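Local coordinates for Lmo0135 protein (Listeria monocytogenes EGD-e, PDB 5ISU) that probably binds peptides outside the cell as the substrate-binding component of an ABC transporter, at residues Pro60-Ser65 against Asp198-Lys203; Lys181-Lys186 against Tyr190-Arg195; Ser237-Val242 against Asp296-Pro301; Lys273-Ala278 against Ser334-Ser339; Ser303-Glu308 against Ser411-Asp416. All coordinates share one frame; numbering follows the deposited sequence.

Interaction 1 (Pro60-Ser65 against Asp198-Lys203); sequences PALAKS and DYFDGK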
# COMPACT_ATOMS: atom_id res chain seq x y z
N PRO A 60 20.19 -1.28 2.39
CA PRO A 60 20.58 -2.67 2.22
C PRO A 60 20.01 -3.57 3.29
O PRO A 60 20.08 -3.23 4.46
CB PRO A 60 22.11 -2.62 2.37
CG PRO A 60 22.49 -1.27 1.89
CD PRO A 60 21.34 -0.36 2.22
N ALA A 61 19.45 -4.71 2.89
CA ALA A 61 18.93 -5.72 3.81
C ALA A 61 19.73 -7.00 3.53
O ALA A 61 20.90 -7.07 3.92
CB ALA A 61 17.43 -5.90 3.61
N LEU A 62 19.16 -7.98 2.83
CA LEU A 62 19.95 -9.15 2.46
C LEU A 62 21.07 -8.73 1.50
O LEU A 62 22.15 -9.33 1.49
CB LEU A 62 19.09 -10.23 1.79
CG LEU A 62 18.00 -10.91 2.62
CD1 LEU A 62 17.09 -11.73 1.71
CD2 LEU A 62 18.63 -11.77 3.70
N ALA A 63 20.79 -7.69 0.70
CA ALA A 63 21.74 -7.18 -0.27
C ALA A 63 22.69 -6.18 0.37
O ALA A 63 22.33 -5.49 1.33
CB ALA A 63 21.02 -6.51 -1.44
N LYS A 64 23.89 -6.12 -0.18
CA LYS A 64 24.91 -5.21 0.28
C LYS A 64 24.84 -3.94 -0.59
O LYS A 64 25.02 -2.83 -0.08
CB LYS A 64 26.26 -5.92 0.14
CG LYS A 64 27.46 -5.24 0.75
CD LYS A 64 28.72 -5.98 0.34
CE LYS A 64 29.99 -5.22 0.70
NZ LYS A 64 31.16 -5.76 -0.04
N SER A 65 24.54 -4.11 -1.89
CA SER A 65 24.44 -2.97 -2.81
C SER A 65 23.78 -3.29 -4.17
O SER A 65 23.66 -4.45 -4.57
CB SER A 65 25.84 -2.42 -3.12
OG SER A 65 26.63 -3.44 -3.70
N ASP A 198 20.48 -16.67 13.55
CA ASP A 198 21.43 -16.23 12.51
C ASP A 198 20.86 -15.18 11.57
O ASP A 198 21.34 -15.02 10.45
CB ASP A 198 21.92 -17.45 11.74
CG ASP A 198 22.58 -18.48 12.63
OD1 ASP A 198 23.39 -18.09 13.50
OD2 ASP A 198 22.30 -19.68 12.45
N TYR A 199 19.81 -14.48 12.01
CA TYR A 199 19.22 -13.39 11.23
C TYR A 199 20.33 -12.42 10.85
O TYR A 199 21.12 -12.01 11.70
CB TYR A 199 18.13 -12.70 12.05
CG TYR A 199 17.52 -11.50 11.37
CD1 TYR A 199 16.87 -11.63 10.15
CD2 TYR A 199 17.56 -10.24 11.97
CE1 TYR A 199 16.30 -10.53 9.53
CE2 TYR A 199 16.96 -9.16 11.38
CZ TYR A 199 16.33 -9.31 10.14
OH TYR A 199 15.75 -8.21 9.52
N PHE A 200 20.38 -12.03 9.58
CA PHE A 200 21.51 -11.21 9.10
C PHE A 200 21.75 -9.90 9.85
O PHE A 200 22.88 -9.46 9.95
CB PHE A 200 21.37 -10.90 7.60
CG PHE A 200 20.40 -9.80 7.31
CD1 PHE A 200 19.06 -10.05 7.12
CD2 PHE A 200 20.84 -8.48 7.25
CE1 PHE A 200 18.17 -9.02 6.89
CE2 PHE A 200 19.96 -7.43 7.01
CZ PHE A 200 18.62 -7.71 6.83
N ASP A 201 20.71 -9.26 10.35
CA ASP A 201 20.92 -7.94 10.95
C ASP A 201 21.20 -7.98 12.45
O ASP A 201 21.30 -6.92 13.08
CB ASP A 201 19.74 -7.00 10.65
CG ASP A 201 20.16 -5.54 10.58
OD1 ASP A 201 21.24 -5.27 10.01
OD2 ASP A 201 19.40 -4.67 11.05
N GLY A 202 21.34 -9.19 13.01
CA GLY A 202 21.63 -9.36 14.42
C GLY A 202 20.57 -10.22 15.08
O GLY A 202 19.40 -10.17 14.72
N LYS A 203 21.00 -10.97 16.07
CA LYS A 203 20.14 -11.88 16.81
C LYS A 203 18.94 -11.12 17.43
O LYS A 203 19.13 -10.18 18.18
CB LYS A 203 20.97 -12.57 17.93
CG LYS A 203 20.20 -13.59 18.77
CD LYS A 203 21.03 -14.04 19.96
CE LYS A 203 20.22 -14.88 20.92
NZ LYS A 203 20.98 -15.18 22.16

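Interaction 2 (Lys181-Lys186 against Tyr190-Arg195); sequences KFVEYK and YVSLER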
# COMPACT_ATOMS: atom_id res chain seq x y z
N LYS A 181 11.24 -17.43 12.82
CA LYS A 181 10.99 -18.72 12.17
C LYS A 181 9.60 -19.16 12.49
O LYS A 181 9.08 -18.86 13.56
CB LYS A 181 11.94 -19.81 12.69
CG LYS A 181 13.41 -19.48 12.58
CD LYS A 181 14.30 -20.64 12.98
CE LYS A 181 14.23 -20.94 14.47
NZ LYS A 181 15.13 -22.06 14.82
N PHE A 182 9.01 -19.90 11.57
CA PHE A 182 7.65 -20.38 11.75
C PHE A 182 7.62 -21.57 12.71
O PHE A 182 8.48 -22.43 12.64
CB PHE A 182 7.07 -20.77 10.39
CG PHE A 182 5.68 -21.35 10.45
CD1 PHE A 182 4.58 -20.52 10.46
CD2 PHE A 182 5.49 -22.73 10.47
CE1 PHE A 182 3.30 -21.05 10.50
CE2 PHE A 182 4.21 -23.28 10.51
CZ PHE A 182 3.11 -22.43 10.52
N VAL A 183 6.66 -21.57 13.63
CA VAL A 183 6.47 -22.65 14.58
C VAL A 183 5.18 -23.38 14.20
O VAL A 183 5.24 -24.54 13.78
CB VAL A 183 6.45 -22.15 16.05
CG1 VAL A 183 6.15 -23.30 17.01
CG2 VAL A 183 7.79 -21.51 16.39
N GLU A 184 4.03 -22.70 14.28
CA GLU A 184 2.75 -23.33 13.90
C GLU A 184 1.62 -22.35 13.65
O GLU A 184 1.68 -21.19 14.06
CB GLU A 184 2.28 -24.33 14.97
CG GLU A 184 1.87 -23.69 16.29
CD GLU A 184 1.25 -24.69 17.26
OE1 GLU A 184 1.82 -25.79 17.43
OE2 GLU A 184 0.20 -24.35 17.85
N TYR A 185 0.57 -22.86 13.00
CA TYR A 185 -0.62 -22.06 12.66
C TYR A 185 -1.95 -22.72 13.03
O TYR A 185 -2.35 -23.72 12.42
CB TYR A 185 -0.59 -21.73 11.16
CG TYR A 185 -1.88 -21.15 10.59
CD1 TYR A 185 -2.51 -20.07 11.21
CD2 TYR A 185 -2.43 -21.64 9.40
CE1 TYR A 185 -3.67 -19.53 10.69
CE2 TYR A 185 -3.60 -21.10 8.87
CZ TYR A 185 -4.22 -20.03 9.51
OH TYR A 185 -5.38 -19.47 9.02
N LYS A 186 -2.63 -22.16 14.04
CA LYS A 186 -3.97 -22.61 14.42
C LYS A 186 -4.99 -21.73 13.71
O LYS A 186 -5.12 -20.54 14.03
CB LYS A 186 -4.22 -22.59 15.94
CG LYS A 186 -4.10 -23.94 16.67
CD LYS A 186 -4.80 -23.84 18.04
CE LYS A 186 -5.13 -25.19 18.70
NZ LYS A 186 -3.96 -25.98 19.16
N TYR A 190 -4.33 -18.25 15.85
CA TYR A 190 -3.01 -17.61 15.93
C TYR A 190 -1.95 -18.22 15.03
O TYR A 190 -2.10 -19.33 14.52
CB TYR A 190 -2.44 -17.63 17.39
CG TYR A 190 -2.17 -19.03 17.93
CD1 TYR A 190 -0.98 -19.70 17.62
CD2 TYR A 190 -3.09 -19.68 18.75
CE1 TYR A 190 -0.73 -20.97 18.11
CE2 TYR A 190 -2.86 -20.95 19.24
CZ TYR A 190 -1.68 -21.59 18.93
OH TYR A 190 -1.48 -22.85 19.41
N VAL A 191 -0.87 -17.46 14.85
CA VAL A 191 0.33 -17.90 14.16
C VAL A 191 1.47 -17.66 15.15
O VAL A 191 1.63 -16.53 15.61
CB VAL A 191 0.64 -17.10 12.89
CG1 VAL A 191 1.91 -17.63 12.24
CG2 VAL A 191 -0.53 -17.18 11.91
N SER A 192 2.23 -18.70 15.50
CA SER A 192 3.36 -18.54 16.46
C SER A 192 4.69 -18.69 15.74
O SER A 192 4.84 -19.52 14.83
CB SER A 192 3.26 -19.55 17.62
OG SER A 192 3.23 -20.88 17.14
N LEU A 193 5.66 -17.87 16.16
CA LEU A 193 6.98 -17.86 15.58
C LEU A 193 8.03 -17.79 16.68
O LEU A 193 7.72 -17.42 17.82
CB LEU A 193 7.13 -16.59 14.73
CG LEU A 193 6.08 -16.19 13.68
CD1 LEU A 193 6.40 -14.78 13.18
CD2 LEU A 193 6.01 -17.14 12.51
N GLU A 194 9.27 -18.12 16.34
CA GLU A 194 10.39 -18.04 17.29
C GLU A 194 11.59 -17.42 16.61
O GLU A 194 11.77 -17.58 15.40
CB GLU A 194 10.73 -19.42 17.88
CG GLU A 194 11.33 -20.43 16.91
CD GLU A 194 11.60 -21.78 17.56
OE1 GLU A 194 11.36 -21.96 18.79
OE2 GLU A 194 12.06 -22.68 16.83
N ARG A 195 12.43 -16.74 17.39
CA ARG A 195 13.56 -16.02 16.81
C ARG A 195 14.56 -16.85 16.00
O ARG A 195 14.86 -18.01 16.32
CB ARG A 195 14.29 -15.17 17.84
CG ARG A 195 15.09 -15.94 18.88
CD ARG A 195 15.77 -14.96 19.84
NE ARG A 195 16.13 -15.59 21.10
CZ ARG A 195 16.57 -14.93 22.17
NH1 ARG A 195 16.67 -13.61 22.15
NH2 ARG A 195 16.87 -15.60 23.29
O HOH W 1 17.56 -19.79 15.72

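Interaction 3 (Ser237-Val242 against Asp296-Pro301); sequences SDRNKV and DEYAKP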
# COMPACT_ATOMS: atom_id res chain seq x y z
N SER A 237 -10.92 6.68 16.18
CA SER A 237 -12.00 6.87 17.16
C SER A 237 -11.75 6.12 18.48
O SER A 237 -12.33 6.47 19.50
CB SER A 237 -13.36 6.45 16.56
OG SER A 237 -13.37 5.08 16.15
N ASP A 238 -10.87 5.12 18.47
CA ASP A 238 -10.55 4.39 19.69
C ASP A 238 -9.30 4.87 20.41
O ASP A 238 -9.03 4.43 21.53
CB ASP A 238 -10.42 2.89 19.38
CG ASP A 238 -11.75 2.25 18.93
OD1 ASP A 238 -12.82 2.63 19.47
OD2 ASP A 238 -11.71 1.34 18.07
N ARG A 239 -8.57 5.81 19.82
CA ARG A 239 -7.28 6.25 20.37
C ARG A 239 -7.33 6.82 21.79
O ARG A 239 -6.48 6.48 22.60
CB ARG A 239 -6.60 7.19 19.38
CG ARG A 239 -5.18 7.63 19.68
CD ARG A 239 -5.08 8.86 20.56
NE ARG A 239 -3.96 9.69 20.09
CZ ARG A 239 -2.71 9.68 20.56
NH1 ARG A 239 -2.37 8.91 21.57
NH2 ARG A 239 -1.81 10.48 20.03
N ASN A 240 -8.31 7.66 22.10
CA ASN A 240 -8.40 8.18 23.47
C ASN A 240 -8.81 7.09 24.49
O ASN A 240 -8.40 7.15 25.65
CB ASN A 240 -9.32 9.39 23.55
CG ASN A 240 -8.75 10.62 22.83
OD1 ASN A 240 -7.54 10.71 22.56
ND2 ASN A 240 -9.62 11.57 22.53
N LYS A 241 -9.57 6.08 24.05
CA LYS A 241 -10.01 4.97 24.90
C LYS A 241 -8.84 4.11 25.37
O LYS A 241 -8.67 3.85 26.56
CB LYS A 241 -10.96 4.01 24.15
CG LYS A 241 -12.16 4.66 23.51
CD LYS A 241 -12.97 3.68 22.67
CE LYS A 241 -14.11 4.39 21.95
NZ LYS A 241 -14.93 3.51 21.08
N VAL A 242 -8.02 3.67 24.42
CA VAL A 242 -6.93 2.76 24.72
C VAL A 242 -5.75 3.44 25.42
O VAL A 242 -5.08 2.81 26.24
CB VAL A 242 -6.45 1.99 23.47
CG1 VAL A 242 -7.64 1.37 22.74
CG2 VAL A 242 -5.66 2.89 22.53
N ASP A 296 -6.83 16.47 13.29
CA ASP A 296 -5.84 16.48 12.21
C ASP A 296 -4.60 15.60 12.46
O ASP A 296 -3.67 15.61 11.65
CB ASP A 296 -5.39 17.92 11.89
CG ASP A 296 -4.55 18.54 13.00
OD1 ASP A 296 -4.76 18.21 14.19
OD2 ASP A 296 -3.69 19.38 12.66
N GLU A 297 -4.56 14.86 13.57
CA GLU A 297 -3.40 14.00 13.83
C GLU A 297 -3.44 12.73 12.97
O GLU A 297 -2.43 12.07 12.83
CB GLU A 297 -3.31 13.59 15.32
CG GLU A 297 -1.99 12.89 15.68
CD GLU A 297 -1.89 12.34 17.10
OE1 GLU A 297 -2.50 12.90 18.04
OE2 GLU A 297 -1.18 11.32 17.28
N TYR A 298 -4.59 12.42 12.38
CA TYR A 298 -4.78 11.17 11.63
C TYR A 298 -4.77 11.29 10.12
O TYR A 298 -4.80 10.28 9.41
CB TYR A 298 -6.06 10.51 12.11
CG TYR A 298 -6.09 10.40 13.63
CD1 TYR A 298 -5.16 9.61 14.31
CD2 TYR A 298 -7.06 11.08 14.38
CE1 TYR A 298 -5.19 9.52 15.70
CE2 TYR A 298 -7.09 10.99 15.76
CZ TYR A 298 -6.16 10.21 16.42
OH TYR A 298 -6.20 10.12 17.80
N ALA A 299 -4.71 12.52 9.62
CA ALA A 299 -4.66 12.77 8.19
C ALA A 299 -4.27 14.21 7.92
O ALA A 299 -4.55 15.09 8.73
CB ALA A 299 -6.00 12.45 7.54
N LYS A 300 -3.56 14.44 6.82
CA LYS A 300 -3.20 15.78 6.41
C LYS A 300 -3.83 16.02 5.01
O LYS A 300 -3.94 15.08 4.22
CB LYS A 300 -1.68 15.99 6.39
CG LYS A 300 -0.93 15.19 5.33
CD LYS A 300 0.60 15.32 5.46
CE LYS A 300 1.07 16.72 5.12
NZ LYS A 300 2.55 16.85 5.22
N PRO A 301 -4.26 17.26 4.73
CA PRO A 301 -4.88 17.59 3.45
C PRO A 301 -4.04 17.18 2.24
O PRO A 301 -2.86 17.47 2.19
CB PRO A 301 -4.98 19.12 3.49
CG PRO A 301 -4.98 19.47 4.95
CD PRO A 301 -4.11 18.45 5.60

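Interaction 4 (Lys273-Ala278 against Ser334-Ser339); sequences KELRQA and SGFDTS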
# COMPACT_ATOMS: atom_id res chain seq x y z
N LYS A 273 -16.04 19.20 -17.22
CA LYS A 273 -14.93 19.64 -16.40
C LYS A 273 -15.48 20.64 -15.37
O LYS A 273 -15.19 20.54 -14.19
CB LYS A 273 -13.88 20.31 -17.28
CG LYS A 273 -12.60 20.76 -16.60
CD LYS A 273 -11.65 21.29 -17.66
CE LYS A 273 -10.26 21.60 -17.11
NZ LYS A 273 -9.31 22.05 -18.17
N GLU A 274 -16.34 21.54 -15.84
CA GLU A 274 -16.96 22.56 -14.99
C GLU A 274 -17.72 21.95 -13.79
O GLU A 274 -17.56 22.43 -12.65
CB GLU A 274 -17.89 23.47 -15.81
CG GLU A 274 -17.19 24.48 -16.74
CD GLU A 274 -16.47 23.88 -17.96
OE1 GLU A 274 -16.41 22.63 -18.10
OE2 GLU A 274 -15.97 24.67 -18.79
N LEU A 275 -18.50 20.90 -14.04
CA LEU A 275 -19.23 20.26 -12.94
C LEU A 275 -18.27 19.64 -11.94
O LEU A 275 -18.46 19.80 -10.73
CB LEU A 275 -20.19 19.20 -13.45
CG LEU A 275 -21.09 18.55 -12.39
CD1 LEU A 275 -21.86 19.59 -11.58
CD2 LEU A 275 -22.04 17.56 -13.04
N ARG A 276 -17.25 18.94 -12.44
CA ARG A 276 -16.25 18.31 -11.58
C ARG A 276 -15.52 19.34 -10.72
O ARG A 276 -15.23 19.09 -9.54
CB ARG A 276 -15.24 17.48 -12.39
CG ARG A 276 -15.86 16.29 -13.11
CD ARG A 276 -14.85 15.24 -13.52
NE ARG A 276 -13.81 15.76 -14.42
CZ ARG A 276 -13.89 15.81 -15.76
NH1 ARG A 276 -14.98 15.40 -16.40
NH2 ARG A 276 -12.86 16.28 -16.46
N GLN A 277 -15.24 20.50 -11.31
CA GLN A 277 -14.56 21.59 -10.60
C GLN A 277 -15.50 22.21 -9.58
O GLN A 277 -15.07 22.58 -8.47
CB GLN A 277 -14.05 22.64 -11.56
CG GLN A 277 -12.89 22.18 -12.43
CD GLN A 277 -12.48 23.22 -13.46
OE1 GLN A 277 -13.25 24.11 -13.78
NE2 GLN A 277 -11.26 23.09 -13.99
N ALA A 278 -16.78 22.33 -9.93
CA ALA A 278 -17.76 22.86 -8.98
C ALA A 278 -17.84 21.98 -7.73
O ALA A 278 -17.90 22.49 -6.61
CB ALA A 278 -19.13 22.97 -9.63
N SER A 334 -22.10 24.72 -16.25
CA SER A 334 -22.11 23.29 -16.56
C SER A 334 -23.26 22.88 -17.49
O SER A 334 -23.05 22.17 -18.48
CB SER A 334 -22.23 22.50 -15.26
OG SER A 334 -22.33 21.11 -15.52
N GLY A 335 -24.46 23.37 -17.17
CA GLY A 335 -25.67 23.02 -17.90
C GLY A 335 -26.34 21.84 -17.21
O GLY A 335 -27.28 21.25 -17.74
N PHE A 336 -25.83 21.49 -16.03
CA PHE A 336 -26.37 20.39 -15.25
C PHE A 336 -27.74 20.80 -14.72
O PHE A 336 -27.88 21.87 -14.11
CB PHE A 336 -25.40 20.06 -14.10
CG PHE A 336 -25.93 19.05 -13.11
CD1 PHE A 336 -25.98 17.70 -13.43
CD2 PHE A 336 -26.35 19.45 -11.84
CE1 PHE A 336 -26.46 16.77 -12.52
CE2 PHE A 336 -26.82 18.52 -10.92
CZ PHE A 336 -26.87 17.18 -11.26
N ASP A 337 -28.76 19.99 -14.99
CA ASP A 337 -30.08 20.30 -14.47
C ASP A 337 -30.19 19.80 -13.05
O ASP A 337 -30.31 18.60 -12.81
CB ASP A 337 -31.19 19.72 -15.35
CG ASP A 337 -31.38 20.52 -16.62
OD1 ASP A 337 -30.46 21.26 -17.02
OD2 ASP A 337 -32.47 20.41 -17.23
N THR A 338 -30.11 20.75 -12.12
CA THR A 338 -30.22 20.47 -10.69
C THR A 338 -31.40 19.56 -10.32
O THR A 338 -31.42 18.97 -9.24
CB THR A 338 -30.27 21.78 -9.87
OG1 THR A 338 -30.58 21.48 -8.51
CG2 THR A 338 -31.32 22.74 -10.42
N SER A 339 -32.39 19.47 -11.22
CA SER A 339 -33.54 18.57 -11.06
C SER A 339 -33.08 17.14 -10.82
O SER A 339 -33.69 16.39 -10.05
CB SER A 339 -34.40 18.58 -12.33
OG SER A 339 -34.79 19.88 -12.68

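Interaction 5 (Ser303-Glu308 against Ser411-Asp416); sequences SSFLTE and SLYLSD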
# COMPACT_ATOMS: atom_id res chain seq x y z
N SER A 303 -3.20 17.02 -2.03
CA SER A 303 -3.07 17.96 -3.14
C SER A 303 -2.91 17.14 -4.43
O SER A 303 -3.85 17.04 -5.25
CB SER A 303 -1.89 18.92 -2.89
OG SER A 303 -0.70 18.21 -2.55
N SER A 304 -1.75 16.51 -4.59
CA SER A 304 -1.49 15.65 -5.72
C SER A 304 -2.21 14.32 -5.60
O SER A 304 -2.56 13.90 -4.49
CB SER A 304 -0.01 15.36 -5.80
OG SER A 304 0.24 14.42 -6.82
N PHE A 305 -2.39 13.63 -6.74
CA PHE A 305 -3.00 12.29 -6.73
C PHE A 305 -1.98 11.25 -6.21
O PHE A 305 -2.35 10.13 -5.84
CB PHE A 305 -3.57 11.90 -8.11
CG PHE A 305 -2.53 11.51 -9.10
CD1 PHE A 305 -2.04 10.21 -9.13
CD2 PHE A 305 -2.05 12.42 -10.02
CE1 PHE A 305 -1.07 9.83 -10.05
CE2 PHE A 305 -1.08 12.05 -10.95
CZ PHE A 305 -0.59 10.75 -10.96
N LEU A 306 -0.72 11.63 -6.18
CA LEU A 306 0.35 10.83 -5.63
C LEU A 306 0.53 11.12 -4.15
O LEU A 306 0.36 12.27 -3.73
CB LEU A 306 1.66 11.26 -6.28
CG LEU A 306 1.84 11.16 -7.78
CD1 LEU A 306 3.24 11.64 -8.08
CD2 LEU A 306 1.68 9.71 -8.21
N THR A 307 0.92 10.11 -3.37
CA THR A 307 1.26 10.28 -1.95
C THR A 307 2.68 10.84 -1.84
O THR A 307 3.43 10.80 -2.82
CB THR A 307 1.11 8.97 -1.15
OG1 THR A 307 1.76 7.89 -1.85
CG2 THR A 307 -0.36 8.65 -0.95
N GLU A 308 3.04 11.34 -0.66
CA GLU A 308 4.36 12.00 -0.46
C GLU A 308 5.61 11.16 -0.60
O GLU A 308 6.68 11.69 -0.84
CB GLU A 308 4.41 12.68 0.91
CG GLU A 308 3.38 13.79 1.07
CD GLU A 308 3.57 14.61 2.35
OE1 GLU A 308 4.45 14.27 3.19
OE2 GLU A 308 2.84 15.60 2.50
N SER A 411 -2.36 1.97 -13.63
CA SER A 411 -3.55 1.10 -13.60
C SER A 411 -4.81 1.78 -13.01
O SER A 411 -5.91 1.22 -13.05
CB SER A 411 -3.23 -0.20 -12.84
OG SER A 411 -2.81 0.08 -11.50
N LEU A 412 -4.62 2.99 -12.47
CA LEU A 412 -5.72 3.79 -11.92
C LEU A 412 -6.08 4.96 -12.83
O LEU A 412 -7.09 5.62 -12.60
CB LEU A 412 -5.32 4.36 -10.55
CG LEU A 412 -5.07 3.37 -9.41
CD1 LEU A 412 -4.00 3.90 -8.47
CD2 LEU A 412 -6.37 3.07 -8.67
N TYR A 413 -5.24 5.26 -13.82
CA TYR A 413 -5.50 6.43 -14.70
C TYR A 413 -5.42 6.24 -16.23
O TYR A 413 -5.80 7.16 -16.97
CB TYR A 413 -4.61 7.60 -14.25
CG TYR A 413 -4.88 7.96 -12.83
CD1 TYR A 413 -6.04 8.64 -12.49
CD2 TYR A 413 -4.03 7.57 -11.80
CE1 TYR A 413 -6.34 8.96 -11.19
CE2 TYR A 413 -4.32 7.87 -10.47
CZ TYR A 413 -5.48 8.58 -10.18
OH TYR A 413 -5.83 8.91 -8.89
N LEU A 414 -4.93 5.09 -16.70
CA LEU A 414 -4.90 4.83 -18.17
C LEU A 414 -6.33 4.58 -18.66
O LEU A 414 -7.16 4.06 -17.91
CB LEU A 414 -4.01 3.63 -18.53
CG LEU A 414 -2.49 3.76 -18.35
CD1 LEU A 414 -1.81 2.39 -18.47
CD2 LEU A 414 -1.89 4.74 -19.35
N SER A 415 -6.61 4.95 -19.90
CA SER A 415 -7.95 4.76 -20.48
C SER A 415 -8.48 3.34 -20.33
O SER A 415 -9.64 3.15 -19.97
CB SER A 415 -7.97 5.13 -21.97
OG SER A 415 -7.66 6.49 -22.17
N ASP A 416 -7.61 2.37 -20.58
CA ASP A 416 -7.94 0.94 -20.53
C ASP A 416 -7.77 0.27 -19.17
O ASP A 416 -8.07 -0.92 -19.03
CB ASP A 416 -7.01 0.18 -21.50
CG ASP A 416 -6.96 0.80 -22.88
OD1 ASP A 416 -7.73 1.74 -23.16
OD2 ASP A 416 -6.12 0.34 -23.69

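Interaction 1 (Pro60-Ser65 against Asp198-Lys203)
The ring of F200 meets the backbone and side chains of A61 and L62 in a contact without hydrogen bonds between the two segments. Its CG sits between the backbone N and the carbonyl carbon (chi1 79°), which points the ring toward A61 and L62. CZ and CE2 meet the alanine, CD1 the leucine: F200 CZ is 3.9 Å from A61 CB, and F200 CE2 comes to 3.2 Å from A61 O, an approach oblique to the ring. L62 arrives from another direction, its side chain crossing that of F200 at about a right angle, with L62 CD2 3.9 Å from F200 CD1. L62 N stands 4.0 Å above one face, offset toward the rim, whereas D201 CB of the ring's own loop lies over the opposite one. The polar atom beside the ring is satisfied by K80, whose NZ bonds A61 O. The residues before and after F200 are tied to the region near the C-terminus, Y199 OH by a bond to D494 and D201 by a salt bridge to K497. A 3.1 Å bond from G202 N to Y199 O closes the backbone into a type I beta turn, which presents F200 at its second position.

Interaction 2 (Lys181-Lys186 against Tyr190-Arg195)
A beta hairpin formed by strands 180-186 and 190-195 contains this contact, and its register slips at a classic beta bulge where V183 and E184 both face S192. S192 O receives V183 N at 3.0 Å and, weakly, E184 N; S192 N returns a nearly straight bond to E184 O (2.9 Å, 170°). On the face carrying E184 and Y190, the phenol OH of Y190 donates to E184 OE2 at 2.7 Å. It meets that oxygen nearly along its C-O axis, with carboxylate and ring planes only 7° apart. K186 CB lies over the Y190 ring in a CH-pi contact, 4.1 Å from the centroid. At the hairpin's open end K181 and E194 form a long salt bridge, NZ to OE2 3.7 Å. The other face is mostly apolar: F182 CE1 reaches V191 CG1 at 4.1 Å, and Y185 CD1 packs on V191 CG2, while Y185 OH bonds D27. V191 and L193 rest on helix 39-48; strand 190-195 pairs with strand 208-213, leaving 180-186 at one edge of the mixed sheet.

Interaction 3 (Ser237-Val242 against Asp296-Pro301)
R239 starts out with CG anti to its backbone N, then bends at chi2 (-88°) and again at chi3, which carries the guanidinium from the first turn of helix 239-245 across to E297 and Y298. The contact is a salt bridge within the solute-binding protein fold, between that helix and the residues just before strand 299-301. E297 reaches back with an extended chain beyond CG. R239 NH2 bonds E297 OE2 at 2.9 Å, on the syn lone pair, and E297 OE1 weakly at 3.2 Å; a single nitrogen therefore spans both oxygens. The pairing is not flat, because the two planes stand 71° apart and OE2 is tilted out of the guanidinium plane. Each charged group has a second partner: R239 NH1 pairs with E243 one turn along the helix, and E297 OE2 also bonds T252 OG1. These probably limit rotation of both groups. Y298 contributes its phenol end, and its ring touches P236, Y293 and V471 of strand 462-475. The hydroxyl sits beside the aliphatic run of the arginine, Y298 OH being 3.2 Å from R239 CD, and it receives a weak, bent bond from R239 NE (3.2 Å, 123°).

Interaction 4 (Lys273-Ala278 against Ser334-Ser339)
L275 meets S334 and F336 through two different parts of its side chain. Its CG is anti to the backbone N (chi1 -175°), and with chi2 at 53° the CD2 branch is turned to F336, coming 4.0 Å from F336 CD1. That approach is oblique to the ring, and the two side chains also cross at a slant, so one methyl group leans on the CG-CD1 side of the ring. The CB of the phenylalanine points toward the helix. Nearer the backbone, S334 OG lies against the base of the leucine, 3.5 Å from L275 CB. E274 begins toward S334, with CB 4.3 Å from S334 CA, but its chain then bends and takes the carboxylate away, leaving contact through CB alone. No hydrogen bond joins the segments; the association is van der Waals packing. Between the two contact residues, G335 departs from helical geometry with positive phi (93°), redirecting the chain after helix 324-334 so that S334 and F336 both meet L275. A269 lies against both L275 and F336, while E274, Q277 and A278 touch L330 of helix 324-334. The contact thus joins the start of helix 273-281 to the end of helix 324-334 and the loop leading into strand 341-347.

Interaction 5 (Ser303-Glu308 against Ser411-Asp416)
F305 meets Y413 in an oblique aromatic pair, ring centroids 4.8 Å apart and planes at 58°, between two loops of the solute-binding protein fold. Followed outward, F305 CB is the first atom to touch, 3.8 Å from Y413 OH. CG then sits between backbone N and carbonyl carbon (chi1 76°), which sets the ring beside the tyrosine. CD1 makes the nearest approach, 3.5 Å from Y413 CE2, and CE1 follows at 3.8 Å from that same CE2. By CZ, the tip, the ring has passed its closest contacts with Y413; I452 and I456 of helix 442-458 pack on F305, and I462 of strand 462-475 touches both residues. The side chains run past each other in opposite directions, so the phenol end of Y413 lies near the base of F305. Y413 OH is bonded to Y400 OH, which is bonded to F305 O as well. Before the phenylalanine, S304 forms an ST turn: its OG takes a straight bond from L306 N, 3.0 Å long at 164°.

How the interactions relate
Interactions 1 and 5 are buried and rest on aromatic rings, interaction 2 is a surface contact, and interactions 3 and 4 are partly buried. Only interaction 2 has backbone hydrogen bonds across it; interaction 3 depends on charge, and interactions 1, 4 and 5 have no hydrogen bond between their segments. Interaction 2 is nested in the chain loop closed by interaction 1, and the two touch where K203 packs on R195. Interactions 3 and 5 both flank strand 462-475 and are joined by a salt bridge from K300 to E308. Interaction 4 lies farther out, its centre about 56 Å from those of interactions 1 and 2, across the chain's centre.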